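Local coordinates for protein tripeptidase (Staphylococcus aureus subsp. aureus, PDB 3RZA) that probably cleaves tripeptides as a metal-dependent peptidase of the M20/M25/M40 family, with zinc and calcium ions bound in the crystal, at residues 200-205 / 304-309. Sequence-based numbering, arbitrary orientation. Where two conformers were deposited one is given.
Sequences TQMLIS and VEQSYP. With PEG (di(hydroxyethyl)ether), chain J.
Leu-203 and Glu-305 are joined by two backbone hydrogen bonds, where strands 200-205 and 304-308 run antiparallel at 150°. Leu-203 N reaches Glu-305 O at 2.7 Å, and Glu-305 N returns to Leu-203 O at 3.0 Å. Met-202 and Gln-306 form the next, non-hydrogen-bonded pair. A classic beta bulge then follows: Ser-307 and Tyr-308 both face Gln-201. Ser-307 N donates a bent hydrogen bond to Gln-201 O at 3.0 Å, and Gln-201 N donates one to Tyr-308 O at 3.2 Å.

The bulge shapes the side-chain contacts of Gln-201. Its CB lies over one face of the Tyr-308 ring, 3.8 Å from the centroid, in a CH-pi contact. The chain bends at chi2 (-134°), which sets NE2 3.4 Å from Tyr-308 CE2, with the amide plane 76° from the ring plane. Leu-203 CG lies 3.5 Å from Ser-307 OG. On the Met-202 face, the selenium of this selenomethionine meets Val-304 CG1 at 4.0 Å. Gln-306 N gives a nearly straight hydrogen bond to O2 of a bound di(hydroxyethyl)ether, probably from the crystallisation liquor.

Strand 263-272 pairs with the other edge of 200-205. Helix 275-295 covers the Met-202, Ile-204 and Val-304 face. Leu-203 packs on Thr-257 of the second subunit. This lobe is consistent with the lid (dimerisation) domain of M20 peptidases, and the bulge lies at its end nearer the metal-binding domain.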
loop_
_atom_site.group_PDB
_atom_site.type_symbol
_atom_site.label_atom_id
_atom_site.label_comp_id
_atom_site.label_asym_id
_atom_site.label_seq_id
_atom_site.Cartn_x
_atom_site.Cartn_y
_atom_site.Cartn_z
ATOM N N THR A 200 6.271 27.720 -5.400
ATOM C CA THR A 200 5.991 27.178 -4.046
ATOM C C THR A 200 5.563 25.711 -4.166
ATOM O O THR A 200 4.714 25.416 -4.962
ATOM C CB THR A 200 4.868 27.974 -3.341
ATOM O OG1 THR A 200 5.234 29.350 -3.284
ATOM C CG2 THR A 200 4.621 27.471 -1.898
ATOM N N GLN A 201 6.196 24.798 -3.423
ATOM C CA GLN A 201 5.703 23.421 -3.300
ATOM C C GLN A 201 5.164 23.231 -1.898
ATOM O O GLN A 201 5.790 23.671 -0.937
ATOM C CB GLN A 201 6.783 22.387 -3.567
ATOM C CG GLN A 201 6.210 20.935 -3.761
ATOM C CD GLN A 201 6.944 19.820 -2.998
ATOM O OE1 GLN A 201 6.309 18.939 -2.445
ATOM N NE2 GLN A 201 8.256 19.826 -3.026
HETATM N N MSE A 202 3.999 22.588 -1.801
HETATM C CA MSE A 202 3.466 22.100 -0.540
HETATM C C MSE A 202 3.185 20.597 -0.608
HETATM O O MSE A 202 2.788 20.088 -1.650
HETATM C CB MSE A 202 2.187 22.861 -0.200
HETATM C CG MSE A 202 2.436 24.337 -0.013
HETATM SE SE MSE A 202 1.042 25.205 0.919
HETATM C CE MSE A 202 1.663 27.065 0.812
ATOM N N LEU A 203 3.415 19.904 0.509
ATOM C CA LEU A 203 3.001 18.502 0.705
ATOM C C LEU A 203 1.629 18.537 1.360
ATOM O O LEU A 203 1.394 19.394 2.213
ATOM C CB LEU A 203 3.984 17.736 1.609
ATOM C CG LEU A 203 5.472 17.651 1.203
ATOM C CD1 LEU A 203 6.302 16.919 2.270
ATOM C CD2 LEU A 203 5.644 16.982 -0.147
ATOM N N ILE A 204 0.711 17.693 0.881
ATOM C CA ILE A 204 -0.591 17.497 1.534
ATOM C C ILE A 204 -0.769 15.998 1.734
ATOM O O ILE A 204 -0.606 15.210 0.799
ATOM C CB ILE A 204 -1.783 18.144 0.748
ATOM C CG1 ILE A 204 -3.134 17.778 1.389
ATOM C CG2 ILE A 204 -1.763 17.744 -0.700
ATOM C CD1 ILE A 204 -4.282 18.725 1.021
ATOM N N SER A 205 -1.027 15.606 2.973
ATOM C CA SER A 205 -1.337 14.223 3.284
ATOM C C SER A 205 -2.716 14.121 3.939
ATOM O O SER A 205 -3.122 15.010 4.673
ATOM C CB SER A 205 -0.268 13.648 4.185
ATOM O OG SER A 205 0.989 13.684 3.541
ATOM N N VAL A 304 -0.720 19.628 6.152
ATOM C CA VAL A 304 -0.009 20.341 5.088
ATOM C C VAL A 304 1.397 20.741 5.577
ATOM O O VAL A 304 1.607 20.998 6.782
ATOM C CB VAL A 304 -0.813 21.600 4.627
ATOM C CG1 VAL A 304 -0.108 22.336 3.494
ATOM C CG2 VAL A 304 -2.230 21.208 4.199
ATOM N N GLU A 305 2.349 20.806 4.654
ATOM C CA GLU A 305 3.698 21.266 4.947
ATOM C C GLU A 305 4.227 22.014 3.716
ATOM O O GLU A 305 4.086 21.512 2.607
ATOM C CB GLU A 305 4.559 20.064 5.238
ATOM C CG GLU A 305 5.854 20.357 5.881
ATOM C CD GLU A 305 6.745 19.149 5.860
ATOM O OE1 GLU A 305 6.330 18.110 6.411
ATOM O OE2 GLU A 305 7.835 19.229 5.251
ATOM N N GLN A 306 4.807 23.202 3.904
ATOM C CA GLN A 306 5.483 23.909 2.801
ATOM C C GLN A 306 6.879 23.341 2.646
ATOM O O GLN A 306 7.690 23.465 3.546
ATOM C CB GLN A 306 5.555 25.410 3.055
ATOM C CG GLN A 306 6.234 26.193 1.896
ATOM C CD GLN A 306 6.096 27.676 2.048
ATOM O OE1 GLN A 306 4.995 28.227 1.951
ATOM N NE2 GLN A 306 7.205 28.341 2.283
ATOM N N SER A 307 7.163 22.717 1.509
ATOM C CA SER A 307 8.531 22.240 1.219
ATOM C C SER A 307 9.512 23.412 0.955
ATOM O O SER A 307 10.614 23.445 1.503
ATOM C CB SER A 307 8.532 21.297 0.024
ATOM O OG SER A 307 7.596 20.240 0.181
ATOM N N TYR A 308 9.100 24.360 0.119
ATOM C CA TYR A 308 9.908 25.559 -0.132
ATOM C C TYR A 308 9.042 26.668 -0.716
ATOM O O TYR A 308 8.018 26.377 -1.324
ATOM C CB TYR A 308 11.098 25.240 -1.074
ATOM C CG TYR A 308 10.723 24.414 -2.287
ATOM C CD1 TYR A 308 10.190 25.013 -3.417
ATOM C CD2 TYR A 308 10.917 23.045 -2.306
ATOM C CE1 TYR A 308 9.826 24.267 -4.535
ATOM C CE2 TYR A 308 10.566 22.276 -3.446
ATOM C CZ TYR A 308 10.021 22.916 -4.548
ATOM O OH TYR A 308 9.623 22.234 -5.656
ATOM N N PRO A 309 9.438 27.944 -0.523
ATOM C CA PRO A 309 8.673 29.037 -1.117
ATOM C C PRO A 309 9.136 29.384 -2.535
ATOM O O PRO A 309 10.319 29.253 -2.851
ATOM C CB PRO A 309 8.921 30.202 -0.158
ATOM C CG PRO A 309 10.304 29.947 0.392
ATOM C CD PRO A 309 10.540 28.448 0.326
HETATM C C1 PEG J . 2.765 25.827 7.218
HETATM O O1 PEG J . 1.834 26.139 6.171
HETATM C C2 PEG J . 3.365 24.441 6.991
HETATM O O2 PEG J . 4.779 24.547 6.723
HETATM C C3 PEG J . 5.569 23.530 7.365
#